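Protein archease (Thermotoga maritima, PDB 1J5U) binds calcium and probably activates the tRNA-splicing ligase RtcB by promoting its guanylylation. Local coordinates at residues Glu47-Tyr60 and Asp75-Trp87. Residues are numbered along the deposited sequence; the frame is centred on the assembly and turned at random.
Sequences EGIVLDTEEKEKMY and DWILEISKGWAPW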
loop_
_atom_site.group_PDB
_atom_site.type_symbol
_atom_site.label_atom_id
_atom_site.label_comp_id
_atom_site.label_asym_id
_atom_site.label_seq_id
_atom_site.Cartn_x
_atom_site.Cartn_y
_atom_site.Cartn_z
ATOM N N GLU A 47 -2.129 9.687 2.625
ATOM C CA GLU A 47 -1.554 10.760 1.821
ATOM C C GLU A 47 -2.540 11.872 1.464
ATOM O O GLU A 47 -2.150 12.879 0.885
ATOM C CB GLU A 47 -0.945 10.188 0.547
ATOM C CG GLU A 47 0.219 9.237 0.805
ATOM C CD GLU A 47 1.144 9.160 -0.387
ATOM O OE1 GLU A 47 0.663 9.410 -1.514
ATOM O OE2 GLU A 47 2.338 8.848 -0.216
ATOM N N GLY A 48 -3.801 11.692 1.826
ATOM C CA GLY A 48 -4.831 12.679 1.537
ATOM C C GLY A 48 -4.943 12.964 0.048
ATOM O O GLY A 48 -5.144 14.106 -0.381
ATOM N N ILE A 49 -4.813 11.908 -0.751
ATOM C CA ILE A 49 -4.860 12.030 -2.196
ATOM C C ILE A 49 -6.237 12.384 -2.730
ATOM O O ILE A 49 -7.242 11.819 -2.319
ATOM C CB ILE A 49 -4.356 10.704 -2.857
ATOM C CG1 ILE A 49 -2.871 10.545 -2.564
ATOM C CG2 ILE A 49 -4.610 10.707 -4.371
ATOM C CD1 ILE A 49 -2.292 9.172 -2.884
ATOM N N VAL A 50 -6.272 13.355 -3.631
ATOM C CA VAL A 50 -7.520 13.766 -4.271
ATOM C C VAL A 50 -7.285 13.371 -5.725
ATOM O O VAL A 50 -6.234 13.676 -6.302
ATOM C CB VAL A 50 -7.769 15.299 -4.157
ATOM C CG1 VAL A 50 -9.097 15.667 -4.820
ATOM C CG2 VAL A 50 -7.807 15.712 -2.690
ATOM N N LEU A 51 -8.250 12.684 -6.316
ATOM C CA LEU A 51 -8.084 12.199 -7.681
ATOM C C LEU A 51 -8.696 13.002 -8.822
ATOM O O LEU A 51 -9.752 13.608 -8.676
ATOM C CB LEU A 51 -8.621 10.764 -7.774
ATOM C CG LEU A 51 -8.046 9.715 -6.818
ATOM C CD1 LEU A 51 -8.777 8.399 -7.019
ATOM C CD2 LEU A 51 -6.567 9.548 -7.077
ATOM N N ASP A 52 -8.014 12.994 -9.961
ATOM C CA ASP A 52 -8.537 13.628 -11.163
ATOM C C ASP A 52 -9.256 12.464 -11.856
ATOM O O ASP A 52 -9.378 11.377 -11.280
ATOM C CB ASP A 52 -7.424 14.168 -12.064
ATOM C CG ASP A 52 -7.089 15.636 -11.782
ATOM O OD1 ASP A 52 -8.015 16.415 -11.468
ATOM O OD2 ASP A 52 -5.900 16.020 -11.899
ATOM N N THR A 53 -9.707 12.666 -13.091
ATOM C CA THR A 53 -10.443 11.619 -13.788
ATOM C C THR A 53 -9.647 10.720 -14.720
ATOM O O THR A 53 -10.055 9.590 -14.969
ATOM C CB THR A 53 -11.578 12.227 -14.604
ATOM O OG1 THR A 53 -11.015 13.084 -15.602
ATOM C CG2 THR A 53 -12.498 13.041 -13.708
ATOM N N GLU A 54 -8.529 11.218 -15.242
ATOM C CA GLU A 54 -7.714 10.450 -16.178
ATOM C C GLU A 54 -7.261 9.133 -15.556
ATOM O O GLU A 54 -6.838 9.091 -14.394
ATOM C CB GLU A 54 -6.511 11.282 -16.632
ATOM C CG GLU A 54 -5.569 10.571 -17.562
ATOM C CD GLU A 54 -4.405 11.435 -18.010
ATOM O OE1 GLU A 54 -3.959 12.305 -17.228
ATOM O OE2 GLU A 54 -3.916 11.227 -19.139
ATOM N N GLU A 55 -7.368 8.057 -16.329
ATOM C CA GLU A 55 -7.003 6.732 -15.842
ATOM C C GLU A 55 -5.837 6.088 -16.574
ATOM O O GLU A 55 -5.448 6.499 -17.671
ATOM C CB GLU A 55 -8.222 5.811 -15.902
ATOM C CG GLU A 55 -9.315 6.169 -14.919
ATOM C CD GLU A 55 -10.586 5.372 -15.151
ATOM O OE1 GLU A 55 -10.508 4.296 -15.771
ATOM O OE2 GLU A 55 -11.663 5.809 -14.703
ATOM N N LYS A 56 -5.298 5.051 -15.952
ATOM C CA LYS A 56 -4.162 4.310 -16.476
ATOM C C LYS A 56 -4.234 2.938 -15.799
ATOM O O LYS A 56 -4.666 2.845 -14.640
ATOM C CB LYS A 56 -2.888 5.060 -16.090
ATOM C CG LYS A 56 -1.625 4.271 -16.071
ATOM C CD LYS A 56 -0.447 5.182 -15.762
ATOM C CE LYS A 56 0.574 4.467 -14.898
ATOM N NZ LYS A 56 1.940 5.028 -15.069
ATOM N N GLU A 57 -3.829 1.877 -16.489
ATOM C CA GLU A 57 -3.901 0.565 -15.865
ATOM C C GLU A 57 -2.639 -0.287 -16.011
ATOM O O GLU A 57 -1.916 -0.199 -17.006
ATOM C CB GLU A 57 -5.121 -0.198 -16.411
ATOM C CG GLU A 57 -6.419 0.569 -16.300
ATOM C CD GLU A 57 -7.605 -0.151 -16.916
ATOM O OE1 GLU A 57 -7.514 -0.670 -18.054
ATOM O OE2 GLU A 57 -8.652 -0.171 -16.260
ATOM N N LYS A 58 -2.390 -1.130 -15.009
ATOM C CA LYS A 58 -1.244 -2.029 -15.004
ATOM C C LYS A 58 -1.705 -3.366 -14.456
ATOM O O LYS A 58 -2.716 -3.438 -13.745
ATOM C CB LYS A 58 -0.116 -1.486 -14.116
ATOM C CG LYS A 58 0.411 -0.141 -14.557
ATOM C CD LYS A 58 1.482 0.376 -13.604
ATOM C CE LYS A 58 2.768 -0.432 -13.718
ATOM N NZ LYS A 58 3.867 0.167 -12.859
HETATM N N MSE A 59 -0.959 -4.414 -14.796
HETATM C CA MSE A 59 -1.253 -5.766 -14.352
HETATM C C MSE A 59 -0.263 -6.186 -13.261
HETATM O O MSE A 59 0.916 -5.823 -13.295
HETATM C CB MSE A 59 -1.106 -6.779 -15.499
HETATM C CG MSE A 59 -2.023 -6.596 -16.690
HETATM SE SE MSE A 59 -3.922 -6.732 -16.312
HETATM C CE MSE A 59 -3.884 -8.186 -15.174
ATOM N N TYR A 60 -0.756 -6.964 -12.313
ATOM C CA TYR A 60 0.075 -7.499 -11.247
ATOM C C TYR A 60 -0.301 -8.958 -11.085
ATOM O O TYR A 60 -1.451 -9.338 -11.288
ATOM C CB TYR A 60 -0.182 -6.758 -9.930
ATOM C CG TYR A 60 0.228 -5.325 -9.978
ATOM C CD1 TYR A 60 1.549 -4.957 -9.748
ATOM C CD2 TYR A 60 -0.699 -4.329 -10.268
ATOM C CE1 TYR A 60 1.941 -3.640 -9.805
ATOM C CE2 TYR A 60 -0.313 -2.993 -10.333
ATOM C CZ TYR A 60 1.011 -2.662 -10.101
ATOM O OH TYR A 60 1.400 -1.355 -10.178
ATOM N N ASP A 75 5.104 -0.883 -5.770
ATOM C CA ASP A 75 5.050 -0.375 -7.125
ATOM C C ASP A 75 3.997 0.731 -7.165
ATOM O O ASP A 75 4.171 1.717 -7.858
ATOM C CB ASP A 75 4.702 -1.462 -8.141
ATOM C CG ASP A 75 4.823 -0.939 -9.558
ATOM O OD1 ASP A 75 3.803 -0.750 -10.241
ATOM O OD2 ASP A 75 5.959 -0.659 -9.953
ATOM N N TRP A 76 2.921 0.583 -6.388
ATOM C CA TRP A 76 1.889 1.612 -6.321
ATOM C C TRP A 76 2.468 2.918 -5.762
ATOM O O TRP A 76 2.075 4.001 -6.171
ATOM C CB TRP A 76 0.728 1.201 -5.412
ATOM C CG TRP A 76 -0.116 0.071 -5.918
ATOM C CD1 TRP A 76 -0.054 -0.528 -7.155
ATOM C CD2 TRP A 76 -1.134 -0.617 -5.186
ATOM N NE1 TRP A 76 -0.970 -1.546 -7.231
ATOM C CE2 TRP A 76 -1.650 -1.623 -6.037
ATOM C CE3 TRP A 76 -1.670 -0.477 -3.887
ATOM C CZ2 TRP A 76 -2.680 -2.493 -5.635
ATOM C CZ3 TRP A 76 -2.704 -1.345 -3.489
ATOM C CH2 TRP A 76 -3.191 -2.338 -4.363
ATOM N N ILE A 77 3.362 2.799 -4.788
ATOM C CA ILE A 77 4.014 3.967 -4.193
ATOM C C ILE A 77 4.896 4.649 -5.266
ATOM O O ILE A 77 4.986 5.868 -5.317
ATOM C CB ILE A 77 4.855 3.545 -2.966
ATOM C CG1 ILE A 77 3.893 3.217 -1.801
ATOM C CG2 ILE A 77 5.852 4.662 -2.584
ATOM C CD1 ILE A 77 4.476 2.318 -0.694
ATOM N N LEU A 78 5.521 3.855 -6.127
ATOM C CA LEU A 78 6.358 4.396 -7.201
ATOM C C LEU A 78 5.425 5.156 -8.135
ATOM O O LEU A 78 5.709 6.291 -8.514
ATOM C CB LEU A 78 7.080 3.272 -7.964
ATOM C CG LEU A 78 7.936 3.658 -9.193
ATOM C CD1 LEU A 78 9.037 4.686 -8.812
ATOM C CD2 LEU A 78 8.575 2.399 -9.764
ATOM N N GLU A 79 4.296 4.545 -8.489
ATOM C CA GLU A 79 3.338 5.212 -9.362
ATOM C C GLU A 79 2.835 6.498 -8.729
ATOM O O GLU A 79 2.622 7.520 -9.428
ATOM C CB GLU A 79 2.150 4.286 -9.681
ATOM C CG GLU A 79 2.479 3.198 -10.706
ATOM C CD GLU A 79 2.850 3.785 -12.062
ATOM O OE1 GLU A 79 2.319 4.867 -12.401
ATOM O OE2 GLU A 79 3.658 3.156 -12.781
ATOM N N ILE A 80 2.612 6.465 -7.413
ATOM C CA ILE A 80 2.133 7.668 -6.740
ATOM C C ILE A 80 3.189 8.781 -6.917
ATOM O O ILE A 80 2.836 9.931 -7.173
ATOM C CB ILE A 80 1.847 7.412 -5.232
ATOM C CG1 ILE A 80 0.497 6.686 -5.079
ATOM C CG2 ILE A 80 1.790 8.764 -4.450
ATOM C CD1 ILE A 80 0.185 6.250 -3.657
ATOM N N SER A 81 4.472 8.446 -6.803
ATOM C CA SER A 81 5.516 9.466 -6.990
ATOM C C SER A 81 5.508 9.980 -8.430
ATOM O O SER A 81 6.068 11.033 -8.719
ATOM C CB SER A 81 6.918 8.925 -6.634
ATOM O OG SER A 81 7.448 8.034 -7.607
ATOM N N LYS A 82 4.861 9.244 -9.332
ATOM C CA LYS A 82 4.788 9.661 -10.730
ATOM C C LYS A 82 3.479 10.375 -11.000
ATOM O O LYS A 82 3.173 10.723 -12.138
ATOM C CB LYS A 82 4.915 8.447 -11.666
ATOM C CG LYS A 82 6.290 7.798 -11.633
ATOM C CD LYS A 82 6.387 6.617 -12.582
ATOM C CE LYS A 82 7.792 6.022 -12.568
ATOM N NZ LYS A 82 7.900 4.848 -13.495
ATOM N N GLY A 83 2.696 10.588 -9.953
ATOM C CA GLY A 83 1.427 11.260 -10.121
ATOM C C GLY A 83 0.235 10.341 -10.359
ATOM O O GLY A 83 -0.823 10.817 -10.739
ATOM N N TRP A 84 0.376 9.041 -10.109
ATOM C CA TRP A 84 -0.735 8.107 -10.315
ATOM C C TRP A 84 -1.081 7.288 -9.042
ATOM O O TRP A 84 -0.220 6.653 -8.464
ATOM C CB TRP A 84 -0.396 7.126 -11.457
ATOM C CG TRP A 84 -0.215 7.779 -12.819
ATOM C CD1 TRP A 84 0.950 8.200 -13.382
ATOM C CD2 TRP A 84 -1.251 8.108 -13.747
ATOM N NE1 TRP A 84 0.709 8.778 -14.610
ATOM C CE2 TRP A 84 -0.636 8.733 -14.858
ATOM C CE3 TRP A 84 -2.640 7.935 -13.748
ATOM C CZ2 TRP A 84 -1.365 9.186 -15.960
ATOM C CZ3 TRP A 84 -3.369 8.390 -14.856
ATOM C CH2 TRP A 84 -2.724 9.006 -15.942
ATOM N N ALA A 85 -2.350 7.276 -8.655
ATOM C CA ALA A 85 -2.764 6.538 -7.468
ATOM C C ALA A 85 -3.661 5.332 -7.772
ATOM O O ALA A 85 -4.536 5.399 -8.637
ATOM C CB ALA A 85 -3.475 7.486 -6.497
ATOM N N PRO A 86 -3.427 4.205 -7.079
ATOM C CA PRO A 86 -4.253 3.010 -7.302
ATOM C C PRO A 86 -5.700 3.355 -6.929
ATOM O O PRO A 86 -5.959 3.962 -5.892
ATOM C CB PRO A 86 -3.617 1.967 -6.374
ATOM C CG PRO A 86 -3.064 2.832 -5.221
ATOM C CD PRO A 86 -2.418 3.968 -6.021
ATOM N N TRP A 87 -6.647 2.966 -7.770
ATOM C CA TRP A 87 -8.045 3.296 -7.519
ATOM C C TRP A 87 -8.983 2.089 -7.490
ATOM O O TRP A 87 -9.768 1.904 -6.539
ATOM C CB TRP A 87 -8.504 4.319 -8.580
ATOM C CG TRP A 87 -9.970 4.649 -8.548
ATOM C CD1 TRP A 87 -10.685 5.158 -7.494
ATOM C CD2 TRP A 87 -10.896 4.504 -9.625
ATOM N NE1 TRP A 87 -11.999 5.335 -7.855
ATOM C CE2 TRP A 87 -12.156 4.940 -9.158
ATOM C CE3 TRP A 87 -10.782 4.047 -10.946
ATOM C CZ2 TRP A 87 -13.301 4.934 -9.966
ATOM C CZ3 TRP A 87 -11.922 4.040 -11.755
ATOM C CH2 TRP A 87 -13.166 4.484 -11.257
HETATM O O HOH W 1 6.623 0.248 -12.227
#
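Lys56 lies across Trp84 where strand 54-60, bent at Thr53 away from strand 50-52, passes helix 75-81 nearly antiparallel, in the helix-on-sheet packing of the archease fold. Lys56 CD sits over the centre of the indole, and Lys56 NZ makes a cation-pi contact 4.0 Å from the centroid of the five-membered ring of Trp84, 25° off the normal. On the polar side Lys56, Lys58, Asp75 and Glu79 form a salt-bridge network. With CG turned away from the backbone N (chi1 158°), the Lys56 chain runs on to Glu79, whose OE1 accepts from Lys56 NZ at 2.7 Å. Lys58 NZ bridges two acids, Glu79 OE2 on its anti side and Asp75 OD1 on its syn lone pair, while a water joins Asp75 OD2 and, weakly, that ammonium. A lysine in place of Trp84 would probably leave the Lys56 chain without its aromatic platform and set a like charge beside its ammonium.

The apolar side packs closely: Ala85 CB meets Leu51 CD2 at 3.8 Å and Ile49 CG2 at 4.0 Å, Ile80 CD1 of the helix meets Ile49 CD1 at 3.9 Å, with Leu44 against Ala85. Looser, at the exposed margin, Glu55 OE2 approaches Trp87 CZ3 obliquely. Deeper in, the Trp76 indole edge points at the Tyr60 face (offset edge-to-face, planes at 82°), and Tyr60 OH donates a very short 2.5 Å hydrogen bond to Asp75 OD1.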